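Local coordinates for transposon Tn7 transposition protein TnsA (Escherichia coli, PDB 1T0F) that cuts the 5' DNA strands at the ends of transposon Tn7 as the endonuclease partner of TnsB in a metal-dependent transposase, at residues A[63-68]-A[132-137]; A[57-62]-A[82-87]; A[48-53]-A[69-74]. One frame throughout, in Å; residues are numbered along the deposited sequence.

Contact 1: residues A[63-68]-A[132-137]. With MG (magnesium ion), chain E.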
loop_
_atom_site.group_PDB
_atom_site.type_symbol
_atom_site.label_atom_id
_atom_site.label_comp_id
_atom_site.label_asym_id
_atom_site.label_seq_id
_atom_site.Cartn_x
_atom_site.Cartn_y
_atom_site.Cartn_z
ATOM N N SER A 63 -4.910 5.990 -0.037
ATOM C CA SER A 63 -4.161 7.167 -0.478
ATOM C C SER A 63 -3.325 6.806 -1.700
ATOM O O SER A 63 -3.117 5.625 -1.980
ATOM C CB SER A 63 -3.232 7.673 0.630
ATOM O OG SER A 63 -2.114 6.819 0.804
ATOM N N ASP A 64 -2.850 7.823 -2.420
ATOM C CA ASP A 64 -2.014 7.594 -3.591
ATOM C C ASP A 64 -0.695 6.979 -3.133
ATOM O O ASP A 64 -0.074 6.204 -3.864
ATOM C CB ASP A 64 -1.724 8.904 -4.334
ATOM C CG ASP A 64 -2.953 9.483 -5.020
ATOM O OD1 ASP A 64 -3.991 8.793 -5.103
ATOM O OD2 ASP A 64 -2.874 10.636 -5.490
ATOM N N LEU A 65 -0.268 7.323 -1.923
ATOM C CA LEU A 65 0.975 6.779 -1.394
ATOM C C LEU A 65 0.838 5.282 -1.135
ATOM O O LEU A 65 1.763 4.511 -1.398
ATOM C CB LEU A 65 1.373 7.499 -0.106
ATOM C CG LEU A 65 2.728 7.096 0.473
ATOM C CD1 LEU A 65 3.761 6.959 -0.634
ATOM C CD2 LEU A 65 3.162 8.150 1.512
ATOM N N GLU A 66 -0.316 4.873 -0.606
ATOM C CA GLU A 66 -0.564 3.456 -0.349
ATOM C C GLU A 66 -0.625 2.717 -1.680
ATOM O O GLU A 66 -0.172 1.576 -1.789
ATOM C CB GLU A 66 -1.873 3.268 0.422
ATOM C CG GLU A 66 -1.713 3.443 1.931
ATOM C CD GLU A 66 -3.038 3.362 2.681
ATOM O OE1 GLU A 66 -3.919 2.584 2.250
ATOM O OE2 GLU A 66 -3.185 4.066 3.709
ATOM N N LEU A 67 -1.195 3.367 -2.691
ATOM C CA LEU A 67 -1.266 2.773 -4.025
ATOM C C LEU A 67 0.156 2.520 -4.537
ATOM O O LEU A 67 0.454 1.451 -5.082
ATOM C CB LEU A 67 -1.990 3.715 -4.997
ATOM C CG LEU A 67 -1.985 3.329 -6.483
ATOM C CD1 LEU A 67 -2.737 2.015 -6.683
ATOM C CD2 LEU A 67 -2.629 4.448 -7.301
ATOM N N ALA A 68 1.036 3.505 -4.369
ATOM C CA ALA A 68 2.418 3.353 -4.836
ATOM C C ALA A 68 3.126 2.173 -4.158
ATOM O O ALA A 68 3.842 1.404 -4.806
ATOM C CB ALA A 68 3.194 4.642 -4.599
ATOM N N ILE A 132 4.583 -2.538 7.148
ATOM C CA ILE A 132 4.856 -1.190 6.670
ATOM C C ILE A 132 3.759 -0.197 7.038
ATOM O O ILE A 132 2.569 -0.494 6.902
ATOM C CB ILE A 132 4.981 -1.150 5.117
ATOM C CG1 ILE A 132 6.224 -1.914 4.655
ATOM C CG2 ILE A 132 5.039 0.307 4.629
ATOM C CD1 ILE A 132 6.477 -1.804 3.161
ATOM N N GLN A 133 4.168 0.973 7.527
ATOM C CA GLN A 133 3.230 2.056 7.797
ATOM C C GLN A 133 3.659 3.132 6.786
ATOM O O GLN A 133 4.845 3.453 6.669
ATOM C CB GLN A 133 3.360 2.602 9.228
ATOM C CG GLN A 133 2.491 3.850 9.474
ATOM C CD GLN A 133 0.992 3.579 9.408
ATOM O OE1 GLN A 133 0.199 4.479 9.109
ATOM N NE2 GLN A 133 0.594 2.351 9.707
ATOM N N VAL A 134 2.690 3.658 6.051
ATOM C CA VAL A 134 2.910 4.673 5.031
ATOM C C VAL A 134 2.565 6.067 5.584
ATOM O O VAL A 134 1.502 6.256 6.160
ATOM C CB VAL A 134 2.022 4.345 3.821
ATOM C CG1 VAL A 134 2.071 5.430 2.824
ATOM C CG2 VAL A 134 2.465 3.019 3.209
ATOM N N LYS A 135 3.462 7.034 5.417
ATOM C CA LYS A 135 3.220 8.388 5.923
ATOM C C LYS A 135 3.799 9.465 5.028
ATOM O O LYS A 135 4.833 9.259 4.398
ATOM C CB LYS A 135 3.887 8.586 7.292
ATOM C CG LYS A 135 3.271 7.847 8.466
ATOM C CD LYS A 135 1.880 8.369 8.772
ATOM C CE LYS A 135 1.290 7.642 9.971
ATOM N NZ LYS A 135 -0.135 8.014 10.202
ATOM N N PRO A 136 3.121 10.623 4.937
ATOM C CA PRO A 136 3.680 11.689 4.108
ATOM C C PRO A 136 4.918 12.062 4.922
ATOM O O PRO A 136 4.876 12.015 6.149
ATOM C CB PRO A 136 2.619 12.783 4.182
ATOM C CG PRO A 136 1.351 12.005 4.332
ATOM C CD PRO A 136 1.734 10.930 5.325
ATOM N N ALA A 137 6.017 12.414 4.269
ATOM C CA ALA A 137 7.226 12.757 5.005
ATOM C C ALA A 137 6.997 13.896 5.997
ATOM O O ALA A 137 7.546 13.888 7.091
ATOM C CB ALA A 137 8.340 13.134 4.032
HETATM MG MG MG E . -0.577 5.447 6.969
HETATM O O HOH W 1 -2.055 5.994 4.958
HETATM O O HOH W 2 -1.402 7.567 7.838
#

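Contact 2: residues A[57-62]-A[82-87]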
loop_
_atom_site.group_PDB
_atom_site.type_symbol
_atom_site.label_atom_id
_atom_site.label_comp_id
_atom_site.label_asym_id
_atom_site.label_seq_id
_atom_site.Cartn_x
_atom_site.Cartn_y
_atom_site.Cartn_z
ATOM N N ARG A 57 -7.547 -10.924 -4.713
ATOM C CA ARG A 57 -8.507 -9.993 -4.105
ATOM C C ARG A 57 -8.452 -8.598 -4.699
ATOM O O ARG A 57 -7.488 -8.227 -5.378
ATOM C CB ARG A 57 -8.228 -9.797 -2.607
ATOM C CG ARG A 57 -8.395 -10.994 -1.698
ATOM C CD ARG A 57 -8.411 -10.555 -0.215
ATOM N NE ARG A 57 -7.125 -10.041 0.271
ATOM C CZ ARG A 57 -6.840 -8.755 0.471
ATOM N NH1 ARG A 57 -7.744 -7.813 0.232
ATOM N NH2 ARG A 57 -5.638 -8.408 0.918
ATOM N N VAL A 58 -9.499 -7.823 -4.417
ATOM C CA VAL A 58 -9.543 -6.425 -4.821
ATOM C C VAL A 58 -9.146 -5.746 -3.508
ATOM O O VAL A 58 -9.870 -5.835 -2.509
ATOM C CB VAL A 58 -10.958 -5.956 -5.227
ATOM C CG1 VAL A 58 -10.992 -4.428 -5.301
ATOM C CG2 VAL A 58 -11.332 -6.543 -6.584
ATOM N N HIS A 59 -7.987 -5.093 -3.501
ATOM C CA HIS A 59 -7.491 -4.445 -2.296
ATOM C C HIS A 59 -8.041 -3.045 -2.088
ATOM O O HIS A 59 -8.464 -2.383 -3.033
ATOM C CB HIS A 59 -5.963 -4.381 -2.328
ATOM C CG HIS A 59 -5.304 -5.724 -2.312
ATOM N ND1 HIS A 59 -4.585 -6.189 -1.232
ATOM C CD2 HIS A 59 -5.276 -6.712 -3.238
ATOM C CE1 HIS A 59 -4.139 -7.407 -1.495
ATOM N NE2 HIS A 59 -4.545 -7.746 -2.706
ATOM N N HIS A 60 -8.003 -2.609 -0.833
ATOM C CA HIS A 60 -8.475 -1.288 -0.426
ATOM C C HIS A 60 -7.312 -0.422 0.004
ATOM O O HIS A 60 -6.724 -0.652 1.058
ATOM C CB HIS A 60 -9.437 -1.416 0.750
ATOM C CG HIS A 60 -10.771 -1.972 0.374
ATOM N ND1 HIS A 60 -11.877 -1.175 0.177
ATOM C CD2 HIS A 60 -11.172 -3.241 0.132
ATOM C CE1 HIS A 60 -12.905 -1.930 -0.168
ATOM N NE2 HIS A 60 -12.503 -3.188 -0.203
ATOM N N LEU A 61 -6.998 0.580 -0.808
ATOM C CA LEU A 61 -5.900 1.490 -0.518
ATOM C C LEU A 61 -6.519 2.864 -0.267
ATOM O O LEU A 61 -7.364 3.324 -1.041
ATOM C CB LEU A 61 -4.933 1.513 -1.706
ATOM C CG LEU A 61 -4.530 0.089 -2.130
ATOM C CD1 LEU A 61 -3.670 0.142 -3.389
ATOM C CD2 LEU A 61 -3.799 -0.599 -1.000
ATOM N N LEU A 62 -6.097 3.507 0.818
ATOM C CA LEU A 62 -6.659 4.799 1.202
ATOM C C LEU A 62 -5.905 6.084 0.842
ATOM O O LEU A 62 -6.237 7.155 1.354
ATOM C CB LEU A 62 -6.965 4.773 2.704
ATOM C CG LEU A 62 -8.240 4.009 3.098
ATOM C CD1 LEU A 62 -8.246 2.602 2.507
ATOM C CD2 LEU A 62 -8.333 3.953 4.614
ATOM N N ILE A 82 -0.304 -10.004 0.652
ATOM C CA ILE A 82 -0.296 -8.590 1.006
ATOM C C ILE A 82 -1.595 -8.368 1.768
ATOM O O ILE A 82 -2.679 -8.502 1.200
ATOM C CB ILE A 82 -0.296 -7.683 -0.242
ATOM C CG1 ILE A 82 1.025 -7.841 -1.008
ATOM C CG2 ILE A 82 -0.490 -6.216 0.176
ATOM C CD1 ILE A 82 1.023 -7.159 -2.377
ATOM N N ARG A 83 -1.479 -8.063 3.056
ATOM C CA ARG A 83 -2.647 -7.817 3.889
ATOM C C ARG A 83 -2.671 -6.347 4.309
ATOM O O ARG A 83 -1.979 -5.947 5.238
ATOM C CB ARG A 83 -2.616 -8.747 5.108
ATOM C CG ARG A 83 -3.054 -10.194 4.771
ATOM C CD ARG A 83 -2.939 -11.150 5.963
ATOM N NE ARG A 83 -1.553 -11.492 6.294
ATOM C CZ ARG A 83 -1.173 -12.075 7.429
ATOM N NH1 ARG A 83 -2.070 -12.379 8.354
ATOM N NH2 ARG A 83 0.101 -12.379 7.637
ATOM N N GLU A 84 -3.472 -5.556 3.602
ATOM C CA GLU A 84 -3.574 -4.118 3.854
ATOM C C GLU A 84 -4.502 -3.785 5.016
ATOM O O GLU A 84 -5.406 -4.559 5.344
ATOM C CB GLU A 84 -4.056 -3.384 2.594
ATOM C CG GLU A 84 -5.556 -3.509 2.272
ATOM C CD GLU A 84 -5.924 -4.765 1.477
ATOM O OE1 GLU A 84 -5.132 -5.733 1.446
ATOM O OE2 GLU A 84 -7.029 -4.787 0.891
ATOM N N GLN A 85 -4.268 -2.624 5.625
ATOM C CA GLN A 85 -5.075 -2.144 6.752
ATOM C C GLN A 85 -5.198 -3.259 7.793
ATOM O O GLN A 85 -6.306 -3.659 8.177
ATOM C CB GLN A 85 -6.471 -1.726 6.265
ATOM C CG GLN A 85 -6.557 -1.069 4.881
ATOM C CD GLN A 85 -5.664 0.159 4.707
ATOM O OE1 GLN A 85 -5.312 0.840 5.677
ATOM N NE2 GLN A 85 -5.312 0.457 3.454
ATOM N N PHE A 86 -4.051 -3.759 8.244
ATOM C CA PHE A 86 -4.009 -4.844 9.218
ATOM C C PHE A 86 -4.175 -4.300 10.641
ATOM O O PHE A 86 -3.350 -3.523 11.126
ATOM C CB PHE A 86 -2.684 -5.599 9.093
ATOM C CG PHE A 86 -2.635 -6.862 9.898
ATOM C CD1 PHE A 86 -3.269 -8.011 9.442
ATOM C CD2 PHE A 86 -1.981 -6.896 11.122
ATOM C CE1 PHE A 86 -3.252 -9.182 10.199
ATOM C CE2 PHE A 86 -1.959 -8.063 11.889
ATOM C CZ PHE A 86 -2.599 -9.209 11.422
ATOM N N PRO A 87 -5.242 -4.728 11.336
ATOM C CA PRO A 87 -5.530 -4.280 12.705
ATOM C C PRO A 87 -4.595 -4.839 13.770
ATOM O O PRO A 87 -4.208 -6.005 13.716
ATOM C CB PRO A 87 -6.977 -4.727 12.900
ATOM C CG PRO A 87 -6.973 -6.066 12.193
ATOM C CD PRO A 87 -6.223 -5.746 10.899
#

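Contact 3: residues A[48-53]-A[69-74]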
loop_
_atom_site.group_PDB
_atom_site.type_symbol
_atom_site.label_atom_id
_atom_site.label_comp_id
_atom_site.label_asym_id
_atom_site.label_seq_id
_atom_site.Cartn_x
_atom_site.Cartn_y
_atom_site.Cartn_z
ATOM N N HIS A 48 -8.389 3.946 -3.653
ATOM C CA HIS A 48 -8.224 3.103 -4.825
ATOM C C HIS A 48 -8.613 1.674 -4.482
ATOM O O HIS A 48 -8.308 1.172 -3.397
ATOM C CB HIS A 48 -6.757 3.094 -5.279
ATOM C CG HIS A 48 -6.201 4.447 -5.589
ATOM N ND1 HIS A 48 -6.420 5.086 -6.791
ATOM C CD2 HIS A 48 -5.424 5.280 -4.854
ATOM C CE1 HIS A 48 -5.800 6.255 -6.784
ATOM N NE2 HIS A 48 -5.190 6.397 -5.620
ATOM N N ARG A 49 -9.288 1.027 -5.421
ATOM C CA ARG A 49 -9.683 -0.363 -5.284
ATOM C C ARG A 49 -8.912 -1.015 -6.419
ATOM O O ARG A 49 -9.096 -0.664 -7.587
ATOM C CB ARG A 49 -11.190 -0.511 -5.486
ATOM C CG ARG A 49 -11.997 -0.039 -4.286
ATOM C CD ARG A 49 -12.042 -1.115 -3.225
ATOM N NE ARG A 49 -13.317 -1.830 -3.246
ATOM C CZ ARG A 49 -13.464 -3.124 -2.970
ATOM N NH1 ARG A 49 -12.408 -3.864 -2.656
ATOM N NH2 ARG A 49 -14.670 -3.675 -2.993
ATOM N N ILE A 50 -8.030 -1.945 -6.087
ATOM C CA ILE A 50 -7.231 -2.565 -7.125
ATOM C C ILE A 50 -7.086 -4.072 -6.985
ATOM O O ILE A 50 -6.876 -4.603 -5.895
ATOM C CB ILE A 50 -5.833 -1.895 -7.195
ATOM C CG1 ILE A 50 -5.036 -2.445 -8.383
ATOM C CG2 ILE A 50 -5.081 -2.120 -5.903
ATOM C CD1 ILE A 50 -3.859 -1.570 -8.767
ATOM N N TYR A 51 -7.206 -4.749 -8.118
ATOM C CA TYR A 51 -7.095 -6.201 -8.159
ATOM C C TYR A 51 -5.633 -6.623 -8.048
ATOM O O TYR A 51 -4.741 -5.957 -8.586
ATOM C CB TYR A 51 -7.692 -6.720 -9.468
ATOM C CG TYR A 51 -7.629 -8.218 -9.609
ATOM C CD1 TYR A 51 -8.487 -9.040 -8.884
ATOM C CD2 TYR A 51 -6.697 -8.818 -10.458
ATOM C CE1 TYR A 51 -8.424 -10.430 -9.001
ATOM C CE2 TYR A 51 -6.625 -10.206 -10.580
ATOM C CZ TYR A 51 -7.493 -11.001 -9.848
ATOM O OH TYR A 51 -7.433 -12.372 -9.968
ATOM N N SER A 52 -5.394 -7.727 -7.346
ATOM C CA SER A 52 -4.044 -8.262 -7.159
ATOM C C SER A 52 -3.939 -9.666 -7.736
ATOM O O SER A 52 -4.795 -10.504 -7.461
ATOM C CB SER A 52 -3.698 -8.334 -5.673
ATOM O OG SER A 52 -2.666 -9.286 -5.434
ATOM N N HIS A 53 -2.896 -9.923 -8.527
ATOM C CA HIS A 53 -2.710 -11.261 -9.089
ATOM C C HIS A 53 -2.207 -12.191 -7.991
ATOM O O HIS A 53 -2.487 -13.391 -8.004
ATOM C CB HIS A 53 -1.690 -11.253 -10.232
ATOM C CG HIS A 53 -2.109 -10.449 -11.421
ATOM N ND1 HIS A 53 -1.570 -10.644 -12.674
ATOM C CD2 HIS A 53 -2.978 -9.417 -11.541
ATOM C CE1 HIS A 53 -2.085 -9.765 -13.514
ATOM N NE2 HIS A 53 -2.942 -9.008 -12.852
ATOM N N VAL A 69 2.928 2.027 -2.852
ATOM C CA VAL A 69 3.546 0.933 -2.116
ATOM C C VAL A 69 2.946 -0.401 -2.561
ATOM O O VAL A 69 3.669 -1.381 -2.744
ATOM C CB VAL A 69 3.363 1.105 -0.581
ATOM C CG1 VAL A 69 3.941 -0.096 0.150
ATOM C CG2 VAL A 69 4.062 2.383 -0.115
ATOM N N PHE A 70 1.629 -0.438 -2.743
ATOM C CA PHE A 70 0.976 -1.661 -3.192
ATOM C C PHE A 70 1.514 -2.109 -4.557
ATOM O O PHE A 70 1.879 -3.268 -4.736
ATOM C CB PHE A 70 -0.538 -1.465 -3.309
ATOM C CG PHE A 70 -1.237 -2.623 -3.965
ATOM C CD1 PHE A 70 -1.578 -3.751 -3.231
ATOM C CD2 PHE A 70 -1.475 -2.619 -5.339
ATOM C CE1 PHE A 70 -2.143 -4.864 -3.858
ATOM C CE2 PHE A 70 -2.034 -3.723 -5.974
ATOM C CZ PHE A 70 -2.368 -4.850 -5.228
ATOM N N LEU A 71 1.551 -1.196 -5.522
ATOM C CA LEU A 71 2.044 -1.550 -6.855
ATOM C C LEU A 71 3.490 -2.049 -6.795
ATOM O O LEU A 71 3.870 -2.977 -7.518
ATOM C CB LEU A 71 1.932 -0.348 -7.796
ATOM C CG LEU A 71 0.508 0.122 -8.119
ATOM C CD1 LEU A 71 0.552 1.447 -8.878
ATOM C CD2 LEU A 71 -0.209 -0.940 -8.938
ATOM N N SER A 72 4.294 -1.440 -5.933
ATOM C CA SER A 72 5.688 -1.852 -5.776
ATOM C C SER A 72 5.770 -3.259 -5.178
ATOM O O SER A 72 6.619 -4.062 -5.578
ATOM C CB SER A 72 6.445 -0.859 -4.882
ATOM O OG SER A 72 6.379 0.460 -5.406
ATOM N N LEU A 73 4.898 -3.561 -4.213
ATOM C CA LEU A 73 4.885 -4.884 -3.583
ATOM C C LEU A 73 4.404 -5.968 -4.544
ATOM O O LEU A 73 4.983 -7.054 -4.606
ATOM C CB LEU A 73 3.976 -4.885 -2.347
ATOM C CG LEU A 73 4.424 -4.062 -1.136
ATOM C CD1 LEU A 73 3.280 -3.991 -0.126
ATOM C CD2 LEU A 73 5.668 -4.693 -0.508
ATOM N N GLU A 74 3.339 -5.664 -5.282
ATOM C CA GLU A 74 2.745 -6.596 -6.248
ATOM C C GLU A 74 3.720 -6.914 -7.385
ATOM O O GLU A 74 3.609 -7.945 -8.043
ATOM C CB GLU A 74 1.451 -5.986 -6.802
ATOM C CG GLU A 74 0.691 -6.816 -7.831
ATOM C CD GLU A 74 -0.069 -8.002 -7.239
ATOM O OE1 GLU A 74 -0.440 -7.969 -6.042
ATOM O OE2 GLU A 74 -0.318 -8.966 -7.990
#

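Contact 1: residues A[63-68]-A[132-137]
The first turn of helix 64-75 comes up beside strand 129-134 and the residues that follow, with Glu66 and Val134 nearest across the gap at 6.5 Å between their CA atoms. Leu65, its CG anti to the backbone N (chi1 -175°), lies alongside Val134 pointing the opposite way, and its CD2 goes on to the backbone of Lys135, 3.5 Å from the carbonyl O. Ser63 is the N-cap: its OG accepts from Glu66 N at 3.0 Å, fixing the turn that carries the catalytic Glu66. That carboxylate does not touch the magnesium; Glu66 OE2 accepts a hydrogen bond at 2.6 Å from a water that is itself a ligand of the ion, while OE1 is held by Leu62 N and Gln85 NE2. Gln133 OE1 (2.5 Å from MG) and Val134 O (2.4 Å from MG) bind the metal directly, and Asp117 OD2 completes the protein ligands. A second metal-bound water accepts from the active-site Lys135 NZ at 2.7 Å. This is the PD-(D/E)XK nuclease site, here with its glutamate supplied by a helix and a glutamine on the strand. Strands 115-122 and 163-166 flank strand 129-134, helix 143-159 packs against Gln133 and Lys135, and Leu65 also touches Ile171.

Contact 2: residues A[57-62]-A[82-87]
Glu84 OE1 is gripped by two donors, Arg57 NH2 at 2.8 Å and His59 ND1 at 2.8 Å, and its twin OE2 by two more, so the buried carboxylate takes four hydrogen bonds from one short segment. Arg57 meets it tip to tip and end-on: NH2 faces OE1 and NH1 reaches OE2 at 3.2 Å, both on the syn lone pairs, both nearly straight, with guanidinium and carboxylate only 20° from coplanar. The other two donors come from above the carboxylate plane, His59 ND1 onto OE1 and the backbone His60 N onto OE2 at 2.9 Å. With its syn edge and one face engaged, the carboxylate has little freedom to rotate, and such a set of donors would be expected to keep it ionised. Its CG sits in the crowded position between backbone N and carbonyl carbon (chi1 76°), and a bend at chi2 lays the acid against strand 58-61.

The His59 ring has Arg57 CZ over one face, offset toward the rim, while NE2 turns to Thr55 OG1. Further along, Gln85 NE2 donates a hydrogen bond to His60 O at 3.0 Å, in the carbonyl plane, and also reaches Glu66 OE1; Leu62 CD1 rests 3.8 Å from the same nitrogen.

Strands 58-61 and 82-84 cross at 44° without pairing as neighbours, so the side chains of Glu84 and Gln85 join the edge of the central mixed sheet to the small antiparallel sheet, meeting side chains and the His60 backbone there. At Gln85 the chain turns a corner beside the PD-(D/E)XK active site, where this glutamine is second shell to the catalytic Glu66.

Contact 3: residues A[48-53]-A[69-74]
Packing is tightest where Ile50 meets Phe70. The two side chains approach tip to tip, and Ile50 CG2 lies over one face of the ring, 3.9 Å from its centroid and 29° off the normal, a CH-pi contact whose closest atoms are Ile50 CG2 and Phe70 CE2 at 3.4 Å. Ile50 holds CG1 anti to the backbone N, which leaves CG2 in the crowded position and facing the ring. Its CD1 reaches on to Leu71 CD2 at 3.7 Å, crossing that side chain at about a right angle. Ser52 CB comes to the ring edge instead, in plane with it and 3.8 Å from Phe70 CZ.

Strand 48-51 runs in the same direction as the helical segment 69-74, 9° apart, axes 11.0 Å apart, as one strand of a two-stranded antiparallel hairpin with 58-61 laid over the helix; from the hairpin's other strand Leu61 and the His59 ring also reach Phe70.

Past the ring the contact turns polar but is still firmly held. Glu74, CG anti to the backbone N and bent at chi2, spreads its carboxylate across the chain leaving the strand. Ser52 OG donates to Glu74 OE1 at 2.7 Å from above the carboxylate plane and accepts from Thr55 N. Glu74 OE2 also accepts from Lys54 N and forms a salt bridge with Lys245. The loose side is the partly exposed His53, whose N bonds to Glu74 OE2 at 2.8 Å but weakly, being strongly bent. The His53 imidazole stands steeply to the carboxylate, their planes 65° apart, and its NE2 makes weak bonds to the carbonyls of Gly242 and Phe243.

In the fold
From the N terminus, strand 48-51 comes first and pairs with strand 58-61, His59 N bonding to Ile50 O and His48 N to Leu61 O. The chain then enters helix 64-75, and contact 3 closes a short loop by bringing the helix back under the first strand. Strand 79-87 follows, and contact 2 closes the next loop by tying it to 57-62. Contact 1 spans the longest loop, from the helix start to strand 129-134. The three cross one another rather than nest. Contacts 1 and 3 share helix 64-75, and contacts 1 and 2 meet at Glu66 and Gln85 beside the metal site, so hairpin, helix and central sheet are tied together.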